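Local coordinates for xylose isomerase domain protein (Alicyclobacillus acidocaldarius subsp. acidocaldarius, PDB 3U0H) that probably acts as an isomerase and folds as a xylose isomerase-like TIM barrel, at residues Y30-V35 and V62-G67; L85-A90 and A128-P133; V201-I206 and R244-A249. All coordinates share one frame; numbering follows the deposited sequence.

Interaction 1 of 3, residues Y30-V35 and V62-G67; sequences YRYVDV and VLANLG. With EDO (1,2-ethanediol), chain F.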
loop_
_atom_site.group_PDB
_atom_site.type_symbol
_atom_site.label_atom_id
_atom_site.label_comp_id
_atom_site.label_asym_id
_atom_site.label_seq_id
_atom_site.Cartn_x
_atom_site.Cartn_y
_atom_site.Cartn_z
ATOM N N TYR A 30 23.595 34.102 6.277
ATOM C CA TYR A 30 22.813 32.854 6.279
ATOM C C TYR A 30 23.273 31.908 5.170
ATOM O O TYR A 30 23.857 32.343 4.161
ATOM C CB TYR A 30 21.342 33.106 6.040
ATOM C CG TYR A 30 20.595 33.793 7.130
ATOM C CD1 TYR A 30 20.611 35.159 7.241
ATOM C CD2 TYR A 30 19.805 33.104 7.990
ATOM C CE1 TYR A 30 19.909 35.814 8.222
ATOM C CE2 TYR A 30 19.074 33.759 8.976
ATOM C CZ TYR A 30 19.134 35.128 9.086
ATOM O OH TYR A 30 18.435 35.830 10.069
ATOM N N ARG A 31 22.995 30.617 5.361
ATOM C CA ARG A 31 23.159 29.572 4.325
ATOM C C ARG A 31 21.756 29.035 3.929
ATOM O O ARG A 31 21.422 28.911 2.756
ATOM C CB ARG A 31 24.083 28.470 4.878
ATOM C CG ARG A 31 24.109 27.143 4.138
ATOM C CD ARG A 31 24.925 26.100 4.929
ATOM N NE ARG A 31 24.517 24.719 4.624
ATOM C CZ ARG A 31 24.921 23.622 5.267
ATOM N NH1 ARG A 31 25.765 23.702 6.296
ATOM N NH2 ARG A 31 24.476 22.429 4.867
ATOM N N TYR A 32 20.924 28.741 4.913
ATOM C CA TYR A 32 19.549 28.314 4.644
ATOM C C TYR A 32 18.603 29.508 4.365
ATOM O O TYR A 32 18.532 30.464 5.172
ATOM C CB TYR A 32 18.984 27.533 5.819
ATOM C CG TYR A 32 19.334 26.059 5.829
ATOM C CD1 TYR A 32 18.840 25.179 4.862
ATOM C CD2 TYR A 32 20.148 25.545 6.829
ATOM C CE1 TYR A 32 19.163 23.824 4.912
ATOM C CE2 TYR A 32 20.484 24.189 6.892
ATOM C CZ TYR A 32 19.999 23.327 5.949
ATOM O OH TYR A 32 20.378 21.999 6.063
ATOM N N VAL A 33 17.882 29.446 3.237
ATOM C CA VAL A 33 16.810 30.401 2.941
ATOM C C VAL A 33 15.475 29.708 2.656
ATOM O O VAL A 33 15.413 28.706 1.947
ATOM C CB VAL A 33 17.148 31.352 1.802
ATOM C CG1 VAL A 33 18.203 32.326 2.278
ATOM C CG2 VAL A 33 17.561 30.597 0.554
ATOM N N ASP A 34 14.443 30.239 3.303
ATOM C CA ASP A 34 13.065 29.942 3.013
ATOM C C ASP A 34 12.625 30.945 1.917
ATOM O O ASP A 34 12.765 32.181 2.048
ATOM C CB ASP A 34 12.228 30.091 4.287
ATOM C CG ASP A 34 10.809 29.539 4.123
ATOM O OD1 ASP A 34 10.216 29.749 3.063
ATOM O OD2 ASP A 34 10.285 28.891 5.034
ATOM N N VAL A 35 12.192 30.393 0.806
ATOM C CA VAL A 35 11.689 31.153 -0.325
ATOM C C VAL A 35 10.399 30.474 -0.748
ATOM O O VAL A 35 10.406 29.295 -1.013
ATOM C CB VAL A 35 12.662 31.135 -1.496
ATOM C CG1 VAL A 35 12.084 31.926 -2.686
ATOM C CG2 VAL A 35 14.021 31.712 -1.068
ATOM N N VAL A 62 21.178 27.354 0.517
ATOM C CA VAL A 62 20.380 26.154 0.457
ATOM C C VAL A 62 18.886 26.422 0.702
ATOM O O VAL A 62 18.500 27.009 1.728
ATOM C CB VAL A 62 20.841 25.128 1.505
ATOM C CG1 VAL A 62 19.853 23.952 1.545
ATOM C CG2 VAL A 62 22.267 24.612 1.214
ATOM N N LEU A 63 18.043 25.997 -0.244
ATOM C CA LEU A 63 16.580 26.190 -0.115
ATOM C C LEU A 63 16.132 25.324 1.025
ATOM O O LEU A 63 16.323 24.144 0.988
ATOM C CB LEU A 63 15.799 25.833 -1.397
ATOM C CG LEU A 63 14.254 25.936 -1.386
ATOM C CD1 LEU A 63 13.861 27.418 -1.340
ATOM C CD2 LEU A 63 13.553 25.239 -2.559
ATOM N N ALA A 64 15.504 25.923 2.022
ATOM C CA ALA A 64 15.118 25.231 3.243
ATOM C C ALA A 64 13.903 24.269 3.089
ATOM O O ALA A 64 13.793 23.283 3.814
ATOM C CB ALA A 64 14.791 26.293 4.309
ATOM N N ASN A 65 12.938 24.625 2.238
ATOM C CA ASN A 65 11.614 23.982 2.263
ATOM C C ASN A 65 10.794 24.350 1.031
ATOM O O ASN A 65 11.049 25.365 0.359
ATOM C CB ASN A 65 10.885 24.478 3.511
ATOM C CG ASN A 65 9.498 23.879 3.719
ATOM O OD1 ASN A 65 9.299 22.641 3.731
ATOM N ND2 ASN A 65 8.524 24.774 3.929
ATOM N N LEU A 66 9.798 23.512 0.725
ATOM C CA LEU A 66 8.834 23.849 -0.246
ATOM C C LEU A 66 7.471 23.909 0.384
ATOM O O LEU A 66 6.842 22.843 0.648
ATOM C CB LEU A 66 8.829 22.782 -1.350
ATOM C CG LEU A 66 7.678 22.780 -2.373
ATOM C CD1 LEU A 66 7.592 24.174 -3.063
ATOM C CD2 LEU A 66 7.788 21.641 -3.428
ATOM N N GLY A 67 6.936 25.134 0.465
ATOM C CA GLY A 67 5.507 25.367 0.755
ATOM C C GLY A 67 4.632 24.703 -0.290
ATOM O O GLY A 67 4.693 25.055 -1.464
HETATM C C1 EDO F . 6.883 29.396 2.523
HETATM O O1 EDO F . 7.660 30.609 2.775
HETATM C C2 EDO F . 7.752 28.148 2.279
HETATM O O2 EDO F . 8.473 27.684 3.454
HETATM O O HOH W 1 9.177 27.119 -1.192
HETATM O O HOH W 2 11.524 27.598 1.522
#
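Arg-31 and Val-33 grip the two ends of Val-62 through the backbone. Val-62 N donates to Arg-31 O at 2.7 Å. Val-62 O accepts from Val-33 N at 2.9 Å. Val-33 O then takes Ala-64 N at 2.8 Å. Two of these oxygens also receive CA-H contacts: Val-62 O from Tyr-32 CA, and Val-33 O from Leu-63 CA.

The side chains of Tyr-32 and Val-62 lie side by side. Tyr-32 CE1 comes within 3.4 Å of Val-62 CG1. Leu-63 CD1 packs on Val-35 CB.

Beyond Ala-64, waters take over from direct bonds. One accepts from Val-35 N at 3.0 Å and lies 2.6 Å from Asn-65 O. Another donates to both Val-35 O and Asn-65 O, and so bridges 30-35 and 62-67.

Asp-34 CG stands anti to its own backbone N (chi1 -169°), and the carboxylate beyond it meets a bound ethanediol. OD1 accepts from the diol O1 at 2.7 Å, and the diol O2 sits close to both carboxylate oxygens. OD2 is hydrogen-bonded to Tyr-203 OH, and Asp-34 O to Tyr-21 OH.

The diol probably comes from the crystallisation liquor. Strands 32-33 and 62-67 are parallel neighbours. A carboxylate and a bound diol just past the paired residues, at the C-terminal side of the pairing, are consistent with the active-site end of a TIM barrel.

Interaction 2 of 3, residues L85-A90 and A128-P133; sequences LLPDRA and AVELLP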
loop_
_atom_site.group_PDB
_atom_site.type_symbol
_atom_site.label_atom_id
_atom_site.label_comp_id
_atom_site.label_asym_id
_atom_site.label_seq_id
_atom_site.Cartn_x
_atom_site.Cartn_y
_atom_site.Cartn_z
ATOM N N LEU A 85 1.329 18.023 -11.210
ATOM C CA LEU A 85 2.408 18.918 -11.428
ATOM C C LEU A 85 3.339 18.942 -10.222
ATOM O O LEU A 85 4.416 19.533 -10.316
ATOM C CB LEU A 85 1.840 20.309 -11.725
ATOM C CG LEU A 85 1.017 20.556 -12.996
ATOM C CD1 LEU A 85 0.403 21.981 -13.037
ATOM C CD2 LEU A 85 1.861 20.270 -14.268
ATOM N N LEU A 86 2.970 18.308 -9.090
ATOM C CA LEU A 86 3.776 18.467 -7.869
ATOM C C LEU A 86 5.176 17.836 -7.925
ATOM O O LEU A 86 6.157 18.431 -7.485
ATOM C CB LEU A 86 2.997 17.970 -6.654
ATOM C CG LEU A 86 3.757 17.702 -5.358
ATOM C CD1 LEU A 86 4.371 19.016 -4.870
ATOM C CD2 LEU A 86 2.876 17.061 -4.306
ATOM N N PRO A 87 5.289 16.646 -8.501
ATOM C CA PRO A 87 6.620 16.011 -8.577
ATOM C C PRO A 87 7.761 16.826 -9.215
ATOM O O PRO A 87 8.863 16.962 -8.613
ATOM C CB PRO A 87 6.325 14.761 -9.361
ATOM C CG PRO A 87 4.944 14.389 -8.923
ATOM C CD PRO A 87 4.219 15.719 -8.885
ATOM N N ASP A 88 7.532 17.384 -10.405
ATOM C CA ASP A 88 8.552 18.248 -11.034
ATOM C C ASP A 88 8.859 19.501 -10.230
ATOM O O ASP A 88 10.013 19.888 -10.120
ATOM C CB ASP A 88 8.199 18.588 -12.494
ATOM C CG ASP A 88 8.328 17.350 -13.452
ATOM O OD1 ASP A 88 8.963 16.318 -13.059
ATOM O OD2 ASP A 88 7.804 17.410 -14.605
ATOM N N ARG A 89 7.845 20.111 -9.636
ATOM C CA ARG A 89 8.064 21.238 -8.714
ATOM C C ARG A 89 8.831 20.757 -7.480
ATOM O O ARG A 89 9.789 21.413 -7.040
ATOM C CB ARG A 89 6.755 21.913 -8.285
ATOM C CG ARG A 89 5.990 22.491 -9.442
ATOM C CD ARG A 89 4.620 23.070 -9.049
ATOM N NE ARG A 89 3.996 23.613 -10.231
ATOM C CZ ARG A 89 2.695 23.799 -10.429
ATOM N NH1 ARG A 89 2.309 24.325 -11.571
ATOM N NH2 ARG A 89 1.782 23.479 -9.520
ATOM N N ALA A 90 8.464 19.606 -6.946
ATOM C CA ALA A 90 9.280 19.101 -5.838
ATOM C C ALA A 90 10.722 18.750 -6.259
ATOM O O ALA A 90 11.649 18.950 -5.459
ATOM C CB ALA A 90 8.627 17.952 -5.127
ATOM N N ALA A 128 1.448 13.093 -0.095
ATOM C CA ALA A 128 2.563 12.424 0.550
ATOM C C ALA A 128 3.063 11.287 -0.310
ATOM O O ALA A 128 4.243 11.084 -0.434
ATOM C CB ALA A 128 2.117 11.865 1.883
ATOM N N VAL A 129 2.153 10.541 -0.901
ATOM C CA VAL A 129 2.506 9.468 -1.809
ATOM C C VAL A 129 3.283 9.945 -3.040
ATOM O O VAL A 129 4.265 9.290 -3.413
ATOM C CB VAL A 129 1.274 8.650 -2.243
ATOM C CG1 VAL A 129 1.602 7.704 -3.418
ATOM C CG2 VAL A 129 0.722 7.892 -1.036
ATOM N N GLU A 130 2.941 11.086 -3.631
ATOM C CA GLU A 130 3.693 11.562 -4.808
ATOM C C GLU A 130 5.112 11.869 -4.372
ATOM O O GLU A 130 6.027 11.923 -5.211
ATOM C CB GLU A 130 3.092 12.832 -5.458
ATOM C CG GLU A 130 1.782 12.592 -6.186
ATOM C CD GLU A 130 1.954 11.530 -7.246
ATOM O OE1 GLU A 130 2.927 11.640 -8.006
ATOM O OE2 GLU A 130 1.181 10.562 -7.284
ATOM N N LEU A 131 5.313 12.041 -3.073
ATOM C CA LEU A 131 6.648 12.495 -2.618
ATOM C C LEU A 131 7.547 11.351 -2.113
ATOM O O LEU A 131 8.736 11.546 -1.878
ATOM C CB LEU A 131 6.520 13.619 -1.574
ATOM C CG LEU A 131 5.932 14.959 -2.053
ATOM C CD1 LEU A 131 5.596 15.790 -0.809
ATOM C CD2 LEU A 131 6.900 15.756 -2.932
ATOM N N LEU A 132 6.988 10.154 -1.967
ATOM C CA LEU A 132 7.777 9.023 -1.479
ATOM C C LEU A 132 8.979 8.724 -2.378
ATOM O O LEU A 132 10.003 8.459 -1.836
ATOM C CB LEU A 132 6.914 7.757 -1.282
ATOM C CG LEU A 132 5.853 7.851 -0.161
ATOM C CD1 LEU A 132 4.820 6.688 -0.158
ATOM C CD2 LEU A 132 6.581 7.950 1.189
ATOM N N PRO A 133 8.866 8.828 -3.752
ATOM C CA PRO A 133 10.012 8.502 -4.573
ATOM C C PRO A 133 11.172 9.460 -4.431
ATOM O O PRO A 133 12.313 9.090 -4.802
ATOM C CB PRO A 133 9.486 8.563 -5.996
ATOM C CG PRO A 133 7.986 8.480 -5.901
ATOM C CD PRO A 133 7.643 9.048 -4.567
#
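Leu-131 reaches across to Leu-86 and Ala-90, joining two neighbouring helices of the outer layer of the TIM barrel. Helix 86-95 lies between barrel strands 62-67 and 100-104 in the chain. Helix 113-131 lies between barrel strands 100-104 and 137-141. The contact is small, burying 203 Å² in all, and is made by side chains.

The Leu-131 side chain can be followed outward. Its CB starts from helix 113-131 and meets neither Leu-86 nor Ala-90 closely. CG stands anti to the carbonyl carbon (chi1 -66°), and from there it comes within 4.3 Å of Leu-86 CD2. The chain then forks. CD1 continues anti to CA, while CD2 turns to helix 86-95 and touches Ala-90 CB at 3.6 Å. The small methyl of Ala-90 lets the two meet closely. The Leu-131 side chain also packs on Val-138 of strand 137-141, so it touches both helix 86-95 and the sheet.

Glu-130 carries the more exposed part of the contact. Its CB lies 4.4 Å from Leu-86 CD2, so Leu-86 is touched by both Glu-130 and Leu-131. Pro-87 sits in the early part of its own helix. Just past Glu-130 and Leu-131, Leu-132 packs on Leu-132 of a second subunit.

The Glu-130 chain is bent at chi2 (-57°), so that CD does not run straight out from CB. At its tip, OE1 rests 3.5 Å from Pro-87 CG, a plain contact of oxygen with ring carbon.

Interaction 3 of 3, residues V201-I206 and R244-A249; sequences VVYVHI and RGPVAA
Ala-248 and Ile-206 share the backbone bond that helps join strands 201-206 and 246-249. Ile-206 N donates to Ala-248 O at 2.8 Å. Ala-248 N in turn donates to Val-204 O at 3.1 Å. This is parallel pairing, with His-205 level with Ala-248 and the strand directions 35° apart.

The methyl of Ala-248 points to the same side as His-205. There its CB meets Tyr-203 OH at 3.3 Å, a hydroxyl that is hydrogen-bonded to Asp-34 OD2. The Tyr-203 side chain crosses that of Pro-246 at about a right angle, and Pro-246 CG lies at the ring edge, 3.8 Å from Tyr-203 CE1. An alanine in place of Tyr-203 would probably open a gap beside Pro-246 and Ala-248 and leave Asp-34 OD2 without the tyrosine hydroxyl.

Val-247 and Ile-206 face the other side. Val-247 CG1 stands anti to the backbone N (178°). It packs against Ile-206 CG2 at 3.6 Å and, less closely, against Val-204 CG1.

The two strands and helix 231-241 form a beta-alpha-beta unit. That helix covers Val-204 and Ile-206. On the inner side, Tyr-203 and Ala-248 meet Cys-7 of strand 5-8, while His-205 ND1 is hydrogen-bonded to Asp-179.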
loop_
_atom_site.group_PDB
_atom_site.type_symbol
_atom_site.label_atom_id
_atom_site.label_comp_id
_atom_site.label_asym_id
_atom_site.label_seq_id
_atom_site.Cartn_x
_atom_site.Cartn_y
_atom_site.Cartn_z
ATOM N N VAL A 201 9.705 15.685 13.091
ATOM C CA VAL A 201 10.011 17.114 13.043
ATOM C C VAL A 201 10.594 17.440 11.643
ATOM O O VAL A 201 11.807 17.195 11.355
ATOM C CB VAL A 201 10.968 17.547 14.151
ATOM C CG1 VAL A 201 11.037 19.075 14.190
ATOM C CG2 VAL A 201 10.545 16.998 15.502
ATOM N N VAL A 202 9.714 17.947 10.772
ATOM C CA VAL A 202 10.019 18.142 9.363
ATOM C C VAL A 202 10.656 19.517 9.173
ATOM O O VAL A 202 11.586 19.643 8.405
ATOM C CB VAL A 202 8.733 18.008 8.509
ATOM C CG1 VAL A 202 9.009 18.255 7.018
ATOM C CG2 VAL A 202 8.090 16.606 8.694
ATOM N N TYR A 203 10.117 20.553 9.836
ATOM C CA TYR A 203 10.585 21.893 9.655
ATOM C C TYR A 203 10.123 22.705 10.861
ATOM O O TYR A 203 9.199 22.331 11.553
ATOM C CB TYR A 203 10.071 22.436 8.292
ATOM C CG TYR A 203 10.557 23.818 7.821
ATOM C CD1 TYR A 203 11.906 24.150 7.835
ATOM C CD2 TYR A 203 9.655 24.768 7.320
ATOM C CE1 TYR A 203 12.334 25.403 7.426
ATOM C CE2 TYR A 203 10.081 26.026 6.856
ATOM C CZ TYR A 203 11.416 26.332 6.923
ATOM O OH TYR A 203 11.880 27.564 6.496
ATOM N N VAL A 204 10.829 23.782 11.145
ATOM C CA VAL A 204 10.668 24.470 12.396
ATOM C C VAL A 204 10.576 25.963 12.165
ATOM O O VAL A 204 11.328 26.527 11.350
ATOM C CB VAL A 204 11.844 24.137 13.325
ATOM C CG1 VAL A 204 11.764 24.968 14.601
ATOM C CG2 VAL A 204 11.832 22.631 13.605
ATOM N N HIS A 205 9.608 26.600 12.824
ATOM C CA HIS A 205 9.536 28.051 12.858
ATOM C C HIS A 205 9.781 28.526 14.262
ATOM O O HIS A 205 9.280 27.928 15.231
ATOM C CB HIS A 205 8.158 28.570 12.466
ATOM C CG HIS A 205 7.779 28.401 11.013
ATOM N ND1 HIS A 205 6.497 28.512 10.601
ATOM C CD2 HIS A 205 8.526 28.138 9.888
ATOM C CE1 HIS A 205 6.436 28.349 9.267
ATOM N NE2 HIS A 205 7.677 28.098 8.835
ATOM N N ILE A 206 10.481 29.668 14.354
ATOM C CA ILE A 206 10.684 30.407 15.592
ATOM C C ILE A 206 10.205 31.908 15.511
ATOM O O ILE A 206 10.154 32.490 14.446
ATOM C CB ILE A 206 12.173 30.231 15.999
ATOM C CG1 ILE A 206 12.360 30.503 17.487
ATOM C CG2 ILE A 206 13.093 31.032 15.093
ATOM C CD1 ILE A 206 13.625 29.929 18.091
ATOM N N ARG A 244 17.821 18.364 13.153
ATOM C CA ARG A 244 19.135 18.883 12.782
ATOM C C ARG A 244 19.047 19.642 11.465
ATOM O O ARG A 244 19.768 19.299 10.512
ATOM C CB ARG A 244 20.171 17.738 12.576
ATOM C CG ARG A 244 20.415 16.851 13.783
ATOM C CD ARG A 244 21.105 17.597 14.911
ATOM N NE ARG A 244 21.405 16.718 16.041
ATOM C CZ ARG A 244 20.630 16.504 17.099
ATOM N NH1 ARG A 244 19.416 17.116 17.217
ATOM N NH2 ARG A 244 21.057 15.624 18.051
ATOM N N GLY A 245 18.189 20.643 11.386
ATOM C CA GLY A 245 18.064 21.412 10.168
ATOM C C GLY A 245 17.716 22.856 10.447
ATOM O O GLY A 245 18.072 23.402 11.488
ATOM N N PRO A 246 17.053 23.504 9.483
ATOM C CA PRO A 246 16.824 24.935 9.551
ATOM C C PRO A 246 15.718 25.324 10.479
ATOM O O PRO A 246 14.669 24.630 10.582
ATOM C CB PRO A 246 16.403 25.291 8.116
ATOM C CG PRO A 246 15.880 24.011 7.544
ATOM C CD PRO A 246 16.829 22.999 8.117
ATOM N N VAL A 247 15.953 26.440 11.126
ATOM C CA VAL A 247 14.978 27.085 11.991
ATOM C C VAL A 247 14.706 28.469 11.443
ATOM O O VAL A 247 15.557 29.372 11.525
ATOM C CB VAL A 247 15.550 27.175 13.396
ATOM C CG1 VAL A 247 14.617 27.879 14.342
ATOM C CG2 VAL A 247 15.943 25.772 13.897
ATOM N N ALA A 248 13.502 28.648 10.897
ATOM C CA ALA A 248 13.149 29.912 10.241
ATOM C C ALA A 248 12.388 30.851 11.133
ATOM O O ALA A 248 11.438 30.443 11.800
ATOM C CB ALA A 248 12.345 29.644 9.008
ATOM N N ALA A 249 12.785 32.121 11.132
ATOM C CA ALA A 249 12.056 33.146 11.880
ATOM C C ALA A 249 10.882 33.656 11.040
ATOM O O ALA A 249 11.018 34.665 10.325
ATOM C CB ALA A 249 12.974 34.280 12.261
#

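In the fold
Interactions 1 and 3 belong to the same closed sheet, with centres about 10 Å apart. They meet inside the barrel, where the hydrogen bond between Asp-34 OD2 and Tyr-203 OH, 2.5 Å long, joins them. Pro-246 CB also packs on Tyr-32 CG at 3.8 Å. The bound ethanediol lies at this junction, on Asp-34 and with its nearest atom about 4 Å from the Tyr-203 side chain, and may mark a pocket. Interaction 2 is outside, in the helical layer, its centre about 18 Å from that of interaction 1. The two still touch, through Leu-66 CD2 and Ala-90 CA at 3.8 Å. Interactions 2 and 3 do not touch; their nearest atoms are about 9 Å apart.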